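Local coordinates for protein Asp/Glu-specific dipeptidyl-peptidase (Flavobacterium psychrophilum, PDB 5JXF) that removes dipeptides from the N-terminus of oligopeptides as a serine peptidase of family S46, strictly requiring aspartate or glutamate at the P1 position, at residues W345-G350 with F678-E683. Numbering follows the deposited sequence.
Sequences WKKWIG and FDRVWE. With ASP (aspartic acid), chain F; ARG (arginine), chain E.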
loop_
_atom_site.group_PDB
_atom_site.type_symbol
_atom_site.label_atom_id
_atom_site.label_comp_id
_atom_site.label_asym_id
_atom_site.label_seq_id
_atom_site.Cartn_x
_atom_site.Cartn_y
_atom_site.Cartn_z
ATOM N N TRP A 345 -6.589 15.975 -9.245
ATOM C CA TRP A 345 -7.346 14.748 -9.482
ATOM C C TRP A 345 -7.171 13.793 -8.312
ATOM O O TRP A 345 -8.145 13.254 -7.774
ATOM C CB TRP A 345 -6.910 14.065 -10.772
ATOM C CG TRP A 345 -7.297 12.610 -10.804
ATOM C CD1 TRP A 345 -8.545 12.089 -11.052
ATOM C CD2 TRP A 345 -6.435 11.482 -10.564
ATOM N NE1 TRP A 345 -8.505 10.712 -10.983
ATOM C CE2 TRP A 345 -7.225 10.315 -10.689
ATOM C CE3 TRP A 345 -5.075 11.346 -10.262
ATOM C CZ2 TRP A 345 -6.697 9.029 -10.518
ATOM C CZ3 TRP A 345 -4.552 10.067 -10.096
ATOM C CH2 TRP A 345 -5.363 8.927 -10.224
ATOM N N LYS A 346 -5.925 13.604 -7.902
ATOM C CA LYS A 346 -5.679 12.723 -6.778
ATOM C C LYS A 346 -6.070 13.379 -5.464
ATOM O O LYS A 346 -6.577 12.687 -4.580
ATOM C CB LYS A 346 -4.221 12.280 -6.720
ATOM C CG LYS A 346 -4.004 11.105 -5.768
ATOM C CD LYS A 346 -2.555 10.673 -5.730
ATOM C CE LYS A 346 -2.387 9.274 -5.072
ATOM N NZ LYS A 346 -0.905 8.985 -4.836
ATOM N N LYS A 347 -5.845 14.698 -5.330
ATOM C CA LYS A 347 -6.219 15.393 -4.097
ATOM C C LYS A 347 -7.688 15.145 -3.784
ATOM O O LYS A 347 -8.064 14.850 -2.642
ATOM C CB LYS A 347 -5.963 16.927 -4.178
ATOM C CG LYS A 347 -6.294 17.637 -2.873
ATOM C CD LYS A 347 -6.575 19.129 -3.058
ATOM C CE LYS A 347 -7.107 19.758 -1.776
ATOM N NZ LYS A 347 -7.116 21.239 -1.866
ATOM N N TRP A 348 -8.513 15.272 -4.817
ATOM C CA TRP A 348 -9.954 15.221 -4.653
ATOM C C TRP A 348 -10.404 13.810 -4.252
ATOM O O TRP A 348 -11.347 13.648 -3.475
ATOM C CB TRP A 348 -10.643 15.694 -5.934
ATOM C CG TRP A 348 -10.477 17.205 -6.152
ATOM C CD1 TRP A 348 -10.270 18.146 -5.190
ATOM C CD2 TRP A 348 -10.498 17.909 -7.401
ATOM N NE1 TRP A 348 -10.162 19.392 -5.759
ATOM C CE2 TRP A 348 -10.302 19.274 -7.115
ATOM C CE3 TRP A 348 -10.661 17.516 -8.733
ATOM C CZ2 TRP A 348 -10.267 20.247 -8.108
ATOM C CZ3 TRP A 348 -10.629 18.484 -9.715
ATOM C CH2 TRP A 348 -10.438 19.832 -9.399
ATOM N N ILE A 349 -9.711 12.798 -4.764
ATOM C CA ILE A 349 -9.974 11.419 -4.345
ATOM C C ILE A 349 -9.767 11.312 -2.829
ATOM O O ILE A 349 -10.692 10.941 -2.099
ATOM C CB ILE A 349 -9.082 10.431 -5.123
ATOM C CG1 ILE A 349 -9.524 10.410 -6.590
ATOM C CG2 ILE A 349 -9.088 9.019 -4.494
ATOM C CD1 ILE A 349 -8.583 9.688 -7.523
ATOM N N GLY A 350 -8.587 11.722 -2.358
ATOM C CA GLY A 350 -8.279 11.718 -0.937
ATOM C C GLY A 350 -9.203 12.562 -0.087
ATOM O O GLY A 350 -9.585 12.173 1.014
ATOM N N PHE A 678 6.408 20.600 1.168
ATOM C CA PHE A 678 6.031 20.308 -0.212
ATOM C C PHE A 678 4.793 19.452 -0.431
ATOM O O PHE A 678 4.344 19.327 -1.570
ATOM C CB PHE A 678 7.216 19.690 -0.956
ATOM C CG PHE A 678 7.478 18.231 -0.636
ATOM C CD1 PHE A 678 8.218 17.868 0.486
ATOM C CD2 PHE A 678 7.054 17.227 -1.506
ATOM C CE1 PHE A 678 8.510 16.522 0.753
ATOM C CE2 PHE A 678 7.331 15.865 -1.246
ATOM C CZ PHE A 678 8.060 15.514 -0.119
ATOM N N ASP A 679 4.195 18.910 0.628
ATOM C CA ASP A 679 2.983 18.136 0.440
ATOM C C ASP A 679 2.235 17.927 1.738
ATOM O O ASP A 679 2.666 18.398 2.786
ATOM C CB ASP A 679 3.316 16.760 -0.168
ATOM C CG ASP A 679 2.263 16.293 -1.164
ATOM O OD1 ASP A 679 1.161 16.877 -1.190
ATOM O OD2 ASP A 679 2.535 15.338 -1.922
ATOM N N ARG A 680 1.123 17.195 1.654
ATOM C CA ARG A 680 0.407 16.686 2.821
ATOM C C ARG A 680 0.258 15.186 2.675
ATOM O O ARG A 680 0.282 14.673 1.557
ATOM C CB ARG A 680 -0.980 17.306 2.951
ATOM C CG ARG A 680 -1.017 18.753 3.442
ATOM C CD ARG A 680 -2.405 19.268 3.279
ATOM N NE ARG A 680 -2.587 19.811 1.940
ATOM C CZ ARG A 680 -3.765 20.130 1.417
ATOM N NH1 ARG A 680 -4.867 19.912 2.116
ATOM N NH2 ARG A 680 -3.836 20.651 0.194
ATOM N N VAL A 681 0.065 14.488 3.784
ATOM C CA VAL A 681 -0.111 13.034 3.728
ATOM C C VAL A 681 -1.535 12.677 3.294
ATOM O O VAL A 681 -2.467 13.484 3.441
ATOM C CB VAL A 681 0.207 12.359 5.087
ATOM C CG1 VAL A 681 1.556 12.805 5.582
ATOM C CG2 VAL A 681 -0.856 12.674 6.124
ATOM N N TRP A 682 -1.702 11.453 2.784
ATOM C CA TRP A 682 -2.973 11.006 2.189
ATOM C C TRP A 682 -4.174 11.245 3.081
ATOM O O TRP A 682 -5.193 11.776 2.648
ATOM C CB TRP A 682 -2.900 9.522 1.828
ATOM C CG TRP A 682 -4.095 9.026 1.088
ATOM C CD1 TRP A 682 -4.956 8.034 1.480
ATOM C CD2 TRP A 682 -4.571 9.494 -0.180
ATOM N NE1 TRP A 682 -5.936 7.864 0.537
ATOM C CE2 TRP A 682 -5.725 8.743 -0.495
ATOM C CE3 TRP A 682 -4.129 10.472 -1.083
ATOM C CZ2 TRP A 682 -6.448 8.939 -1.677
ATOM C CZ3 TRP A 682 -4.854 10.670 -2.256
ATOM C CH2 TRP A 682 -5.994 9.904 -2.543
ATOM N N GLU A 683 -4.028 10.869 4.340
ATOM C CA GLU A 683 -5.106 10.960 5.304
ATOM C C GLU A 683 -5.577 12.379 5.589
ATOM O O GLU A 683 -6.677 12.574 6.097
ATOM C CB GLU A 683 -4.669 10.289 6.608
ATOM C CG GLU A 683 -4.567 8.746 6.499
ATOM C CD GLU A 683 -3.381 8.278 5.662
ATOM O OE1 GLU A 683 -2.385 9.039 5.532
ATOM O OE2 GLU A 683 -3.445 7.149 5.136
HETATM N N ASP F . 1.552 20.474 -2.914
HETATM C CA ASP F . 0.774 21.632 -2.460
HETATM C C ASP F . 1.184 22.953 -3.085
HETATM O O ASP F . 1.284 23.973 -2.396
HETATM C CB ASP F . 0.839 21.747 -0.927
HETATM C CG ASP F . -0.207 20.892 -0.221
HETATM O OD1 ASP F . -1.219 20.547 -0.854
HETATM O OD2 ASP F . -0.027 20.576 0.977
HETATM N N ARG E . 1.136 17.268 -4.079
HETATM C CA ARG E . 1.976 18.448 -4.219
HETATM C C ARG E . 1.131 19.687 -3.900
HETATM O O ARG E . 0.095 19.904 -4.522
HETATM C CB ARG E . 2.575 18.529 -5.629
HETATM C CG ARG E . 3.548 17.390 -5.971
HETATM C CD ARG E . 4.033 17.475 -7.420
HETATM N NE ARG E . 2.922 17.424 -8.367
HETATM C CZ ARG E . 2.454 16.301 -8.919
HETATM N NH1 ARG E . 3.010 15.125 -8.629
HETATM N NH2 ARG E . 1.431 16.351 -9.771
#
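Trp682 lays one face of its indole against Gly350, joining helix 328-357 of this S46 peptidase to the 3-10 segment beginning at Trp682, just beyond strand 673-680 of the eight-stranded antiparallel sheet. The contact is a CH-pi interaction, with Gly350 CA 3.6 Å from the centroid of the six-membered ring. Lacking a side chain, Gly350 lets the ring settle directly on the helix backbone. With CG anti to the backbone N (chi1 -174°), Trp682 sends its benzo end to the helix, where Ile349 CG2 meets the ring edge in plane, 3.8 Å from CH2. The aliphatic part of Lys346 crosses near the same end, its CG 3.6 Å from Trp682 CZ3; the extended chain delivers NZ to the carbonyl oxygens of Asn228 and Asp225.

Beside this packing lies the P1 pocket. Arg680, probably essential for Asp/Glu specificity, grips the P1 aspartate carboxylate of the bound Arg-Asp dipeptide with two bonds: NE reaches OD2 at 2.8 Å, and NH2 reaches OD1. Lys347 NZ approaches the guanidinium edge in plane, 3.9 Å from Arg680 NH2; the lysine does not bond to the P1 carboxylate but would probably add to the positive potential around it. Asp688 forms a salt bridge with Lys347, and Ser687 OG is hydrogen-bonded to Arg680 NH1, helping fix the guanidinium.

Phe678 and Asp679 form a classic beta bulge opposite Val699. Asp679 OD2 takes a salt bridge from Arg233 and a hydrogen bond from Trp229 N; as suits a dipeptidyl-peptidase, Asp679 OD1 accepts one, 2.9 Å long, from the N-terminal amino N of the P2 arginine.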